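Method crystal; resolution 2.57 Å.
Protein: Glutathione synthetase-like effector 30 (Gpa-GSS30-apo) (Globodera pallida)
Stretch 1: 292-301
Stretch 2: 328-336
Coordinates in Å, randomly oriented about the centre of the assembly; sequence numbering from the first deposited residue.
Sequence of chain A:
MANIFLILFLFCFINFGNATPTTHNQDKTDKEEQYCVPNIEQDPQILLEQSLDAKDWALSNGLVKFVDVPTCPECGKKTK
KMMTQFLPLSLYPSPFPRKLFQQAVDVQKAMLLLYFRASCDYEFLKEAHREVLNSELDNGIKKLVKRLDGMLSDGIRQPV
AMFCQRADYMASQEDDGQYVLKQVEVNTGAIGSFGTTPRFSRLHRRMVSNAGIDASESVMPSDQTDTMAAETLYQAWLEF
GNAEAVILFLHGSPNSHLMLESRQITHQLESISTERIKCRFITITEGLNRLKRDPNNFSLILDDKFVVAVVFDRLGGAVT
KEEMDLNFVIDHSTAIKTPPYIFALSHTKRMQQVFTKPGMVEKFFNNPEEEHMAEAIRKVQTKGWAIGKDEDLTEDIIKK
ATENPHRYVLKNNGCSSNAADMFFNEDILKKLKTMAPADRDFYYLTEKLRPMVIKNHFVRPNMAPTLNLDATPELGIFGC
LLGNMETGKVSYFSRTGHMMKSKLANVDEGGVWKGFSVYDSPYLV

Stretch 1 292-301: KRDPNNFSLI
Stretch 2 (328-336) FVIDHSTAI

Stretch 1 is a hairpin whose two short strand segments, 292-293 and 300-301, are joined by a loop. K292 and I301 pair through both backbone bonds, I301 N to K292 O at 2.9 Å and K292 N to I301 O at 3.3 Å, and D294 N reaches S299 O at 2.8 Å. Within the loop, the side chain of D294 (chi1 t) accepts from the backbone: N296 N lies 3.1 Å from D294 OD1. A weak bond also joins N296 ND2 to D294 OD1 at 3.4 Å. Aspartate suits such a turn because its short carboxylate can reach amides just ahead of it in sequence. F298 takes positive phi (61/27), and its chi1 m side chain ends leading away from stretch 2.

Stretch 2 is the last turn of a helix, 328-331, followed by an irregular segment. H332 N still donates to F328 O at 2.9 Å, but H332 itself (phi/psi -99/67) is the first residue to leave helical geometry. S333 is extended at -156/172, T334 turns back to -79/-8, and A335 is extended again at -64/144. S333, whose CA-to-CB bond lies sideways to stretch 1, has chi1 p, and this brings its OG back to the end of the helix: OG donates to I330 O at 2.6 Å and accepts a weak bond from A335 N at 3.4 Å. A small hydroxyl side chain thus serves one backbone acceptor and one backbone donor where the regular helical pattern has ended.

The two stretches meet with F298 beside S333 and S299 beside T334, their CA atoms 5.1 and 4.8 Å apart. The central bond runs from T334 N to F298 O, 2.9 Å with an angle of 142° at the hydrogen. The same carbonyl lies 3.2 Å from S333 CA in a CA-H...O contact, so F298 O receives two neighbouring groups of the opposing backbone. T334 points toward stretch 1 with chi1 p. Its OG1 lies 3.3 Å from S299 CB, while its CG2 packs 3.5 Å from N297 O; a beta-branched residue can thereby fill the space next to the backbone bond. S299 OG, also p, accepts a weak bond from N297 ND2 at 3.3 Å within its own loop.

The second cross-stretch hydrogen bond belongs to R293. Its CA-to-CB bond points toward stretch 2, and the side chain extends through chi1 t and chi2 t before bending at chi3 p, bringing NH1 to 2.6 Å from H332 O with an angle of 155°. That carbonyl sits at the guanidinium edge, near its plane, as suits an N-H donor, while V329 CG1 lies over one face. Arginine combines the needed reach with a flat group that tolerates apolar cover. H332 NE2 is satisfied elsewhere in the structure.

L300 supplies the apolar part. Buried and directed toward stretch 2 with chi1 t and chi2 p, it places CD2 4.0 Å from I330 CG2 and 4.3 Å from A335 CB. Together the stretches bury 458 Å², summed over both sides.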

# COMPACT_ATOMS: atom_id res chain seq x y z
N LYS A 292 -17.45 6.76 -28.89
CA LYS A 292 -18.54 6.65 -29.84
C LYS A 292 -18.64 5.19 -30.24
O LYS A 292 -17.79 4.36 -29.86
CB LYS A 292 -18.41 7.59 -31.06
CG LYS A 292 -17.01 7.89 -31.58
CD LYS A 292 -16.44 6.74 -32.41
CE LYS A 292 -15.07 7.06 -32.99
NZ LYS A 292 -15.08 7.96 -34.16
N ARG A 293 -19.71 4.86 -30.93
CA ARG A 293 -19.93 3.52 -31.42
C ARG A 293 -19.70 3.56 -32.91
O ARG A 293 -20.07 4.53 -33.56
CB ARG A 293 -21.36 3.09 -31.09
CG ARG A 293 -21.65 1.62 -31.34
CD ARG A 293 -22.99 1.22 -30.73
NE ARG A 293 -24.05 2.14 -31.16
CZ ARG A 293 -25.30 2.14 -30.70
NH1 ARG A 293 -25.73 1.26 -29.81
NH2 ARG A 293 -26.14 3.05 -31.16
N ASP A 294 -19.08 2.52 -33.46
CA ASP A 294 -18.95 2.41 -34.91
C ASP A 294 -20.32 2.18 -35.54
O ASP A 294 -21.06 1.34 -35.07
CB ASP A 294 -18.00 1.27 -35.32
CG ASP A 294 -17.31 1.53 -36.68
OD1 ASP A 294 -17.97 1.34 -37.74
OD2 ASP A 294 -16.11 1.94 -36.66
N PRO A 295 -20.65 2.91 -36.62
CA PRO A 295 -21.95 2.65 -37.27
C PRO A 295 -22.07 1.34 -38.09
O PRO A 295 -23.17 0.97 -38.48
CB PRO A 295 -22.11 3.86 -38.21
CG PRO A 295 -20.91 4.74 -38.02
CD PRO A 295 -19.87 3.90 -37.37
N ASN A 296 -20.95 0.66 -38.34
CA ASN A 296 -20.90 -0.55 -39.17
C ASN A 296 -20.67 -1.81 -38.36
O ASN A 296 -21.41 -2.76 -38.50
CB ASN A 296 -19.78 -0.44 -40.20
CG ASN A 296 -19.94 0.75 -41.09
OD1 ASN A 296 -20.84 0.80 -41.92
ND2 ASN A 296 -19.06 1.72 -40.92
N ASN A 297 -19.61 -1.79 -37.55
CA ASN A 297 -19.28 -2.85 -36.58
C ASN A 297 -20.23 -2.89 -35.39
O ASN A 297 -20.42 -3.95 -34.80
CB ASN A 297 -17.93 -2.55 -35.91
CG ASN A 297 -16.77 -2.80 -36.79
OD1 ASN A 297 -16.88 -2.88 -38.02
ND2 ASN A 297 -15.60 -2.89 -36.17
N PHE A 298 -20.72 -1.72 -34.98
CA PHE A 298 -21.29 -1.49 -33.66
C PHE A 298 -20.29 -1.73 -32.54
O PHE A 298 -20.69 -2.00 -31.40
CB PHE A 298 -22.58 -2.28 -33.44
CG PHE A 298 -23.63 -1.96 -34.44
CD1 PHE A 298 -24.23 -0.69 -34.45
CD2 PHE A 298 -24.02 -2.88 -35.39
CE1 PHE A 298 -25.20 -0.37 -35.38
CE2 PHE A 298 -25.01 -2.58 -36.31
CZ PHE A 298 -25.59 -1.31 -36.31
N SER A 299 -19.01 -1.55 -32.83
CA SER A 299 -17.98 -1.72 -31.82
C SER A 299 -17.77 -0.37 -31.14
O SER A 299 -17.99 0.67 -31.74
CB SER A 299 -16.69 -2.31 -32.39
OG SER A 299 -16.01 -1.42 -33.22
N LEU A 300 -17.39 -0.42 -29.87
CA LEU A 300 -17.18 0.76 -29.06
C LEU A 300 -15.75 1.19 -29.25
O LEU A 300 -14.83 0.38 -29.06
CB LEU A 300 -17.46 0.44 -27.58
CG LEU A 300 -17.42 1.58 -26.57
CD1 LEU A 300 -18.61 2.51 -26.72
CD2 LEU A 300 -17.38 0.99 -25.16
N ILE A 301 -15.56 2.46 -29.60
CA ILE A 301 -14.24 3.01 -29.89
C ILE A 301 -13.89 4.17 -28.96
O ILE A 301 -14.74 4.97 -28.65
CB ILE A 301 -14.19 3.39 -31.38
CG1 ILE A 301 -14.13 2.11 -32.23
CG2 ILE A 301 -13.02 4.30 -31.71
CD1 ILE A 301 -14.99 2.19 -33.44
N PHE A 328 -26.18 2.93 -22.17
CA PHE A 328 -26.92 1.99 -23.02
C PHE A 328 -26.41 1.99 -24.46
O PHE A 328 -26.52 0.97 -25.14
CB PHE A 328 -28.43 2.21 -22.91
CG PHE A 328 -29.03 1.64 -21.64
CD1 PHE A 328 -28.85 2.29 -20.41
CD2 PHE A 328 -29.73 0.44 -21.66
CE1 PHE A 328 -29.38 1.76 -19.24
CE2 PHE A 328 -30.27 -0.09 -20.49
CZ PHE A 328 -30.09 0.58 -19.28
N VAL A 329 -25.83 3.10 -24.91
CA VAL A 329 -24.99 3.11 -26.13
C VAL A 329 -23.80 2.14 -25.97
O VAL A 329 -23.48 1.40 -26.90
CB VAL A 329 -24.56 4.55 -26.52
CG1 VAL A 329 -23.36 4.56 -27.47
CG2 VAL A 329 -25.73 5.30 -27.14
N ILE A 330 -23.15 2.13 -24.81
CA ILE A 330 -22.14 1.12 -24.50
C ILE A 330 -22.75 -0.29 -24.42
O ILE A 330 -22.17 -1.26 -24.91
CB ILE A 330 -21.42 1.42 -23.16
CG1 ILE A 330 -20.61 2.71 -23.26
CG2 ILE A 330 -20.50 0.27 -22.76
CD1 ILE A 330 -20.34 3.34 -21.91
N ASP A 331 -23.92 -0.41 -23.79
CA ASP A 331 -24.58 -1.71 -23.60
C ASP A 331 -24.99 -2.37 -24.92
O ASP A 331 -24.93 -3.59 -25.03
CB ASP A 331 -25.80 -1.58 -22.66
CG ASP A 331 -26.04 -2.85 -21.84
OD1 ASP A 331 -26.70 -3.79 -22.34
OD2 ASP A 331 -25.55 -2.90 -20.69
N HIS A 332 -25.40 -1.56 -25.89
CA HIS A 332 -25.76 -2.04 -27.23
C HIS A 332 -24.58 -1.83 -28.19
O HIS A 332 -24.61 -1.02 -29.11
CB HIS A 332 -27.05 -1.35 -27.71
CG HIS A 332 -27.83 -2.15 -28.70
ND1 HIS A 332 -28.51 -1.59 -29.77
CD2 HIS A 332 -28.08 -3.48 -28.76
CE1 HIS A 332 -29.17 -2.54 -30.41
NE2 HIS A 332 -28.90 -3.70 -29.84
N SER A 333 -23.51 -2.56 -27.93
CA SER A 333 -22.28 -2.50 -28.71
C SER A 333 -21.57 -3.82 -28.53
O SER A 333 -21.95 -4.60 -27.67
CB SER A 333 -21.38 -1.38 -28.20
OG SER A 333 -20.69 -1.80 -27.04
N THR A 334 -20.49 -4.04 -29.28
CA THR A 334 -19.84 -5.34 -29.23
C THR A 334 -18.92 -5.54 -28.02
O THR A 334 -18.45 -6.66 -27.81
CB THR A 334 -19.08 -5.64 -30.51
OG1 THR A 334 -17.95 -4.76 -30.63
CG2 THR A 334 -20.03 -5.53 -31.73
N ALA A 335 -18.67 -4.52 -27.21
CA ALA A 335 -17.82 -4.69 -26.03
C ALA A 335 -18.47 -5.66 -25.04
O ALA A 335 -19.70 -5.69 -24.91
CB ALA A 335 -17.55 -3.35 -25.35
N ILE A 336 -17.66 -6.46 -24.36
CA ILE A 336 -18.16 -7.31 -23.31
C ILE A 336 -18.45 -6.40 -22.11
O ILE A 336 -17.62 -5.58 -21.75
CB ILE A 336 -17.17 -8.41 -22.94
CG1 ILE A 336 -16.95 -9.32 -24.15
CG2 ILE A 336 -17.69 -9.21 -21.75
CD1 ILE A 336 -15.85 -10.35 -23.94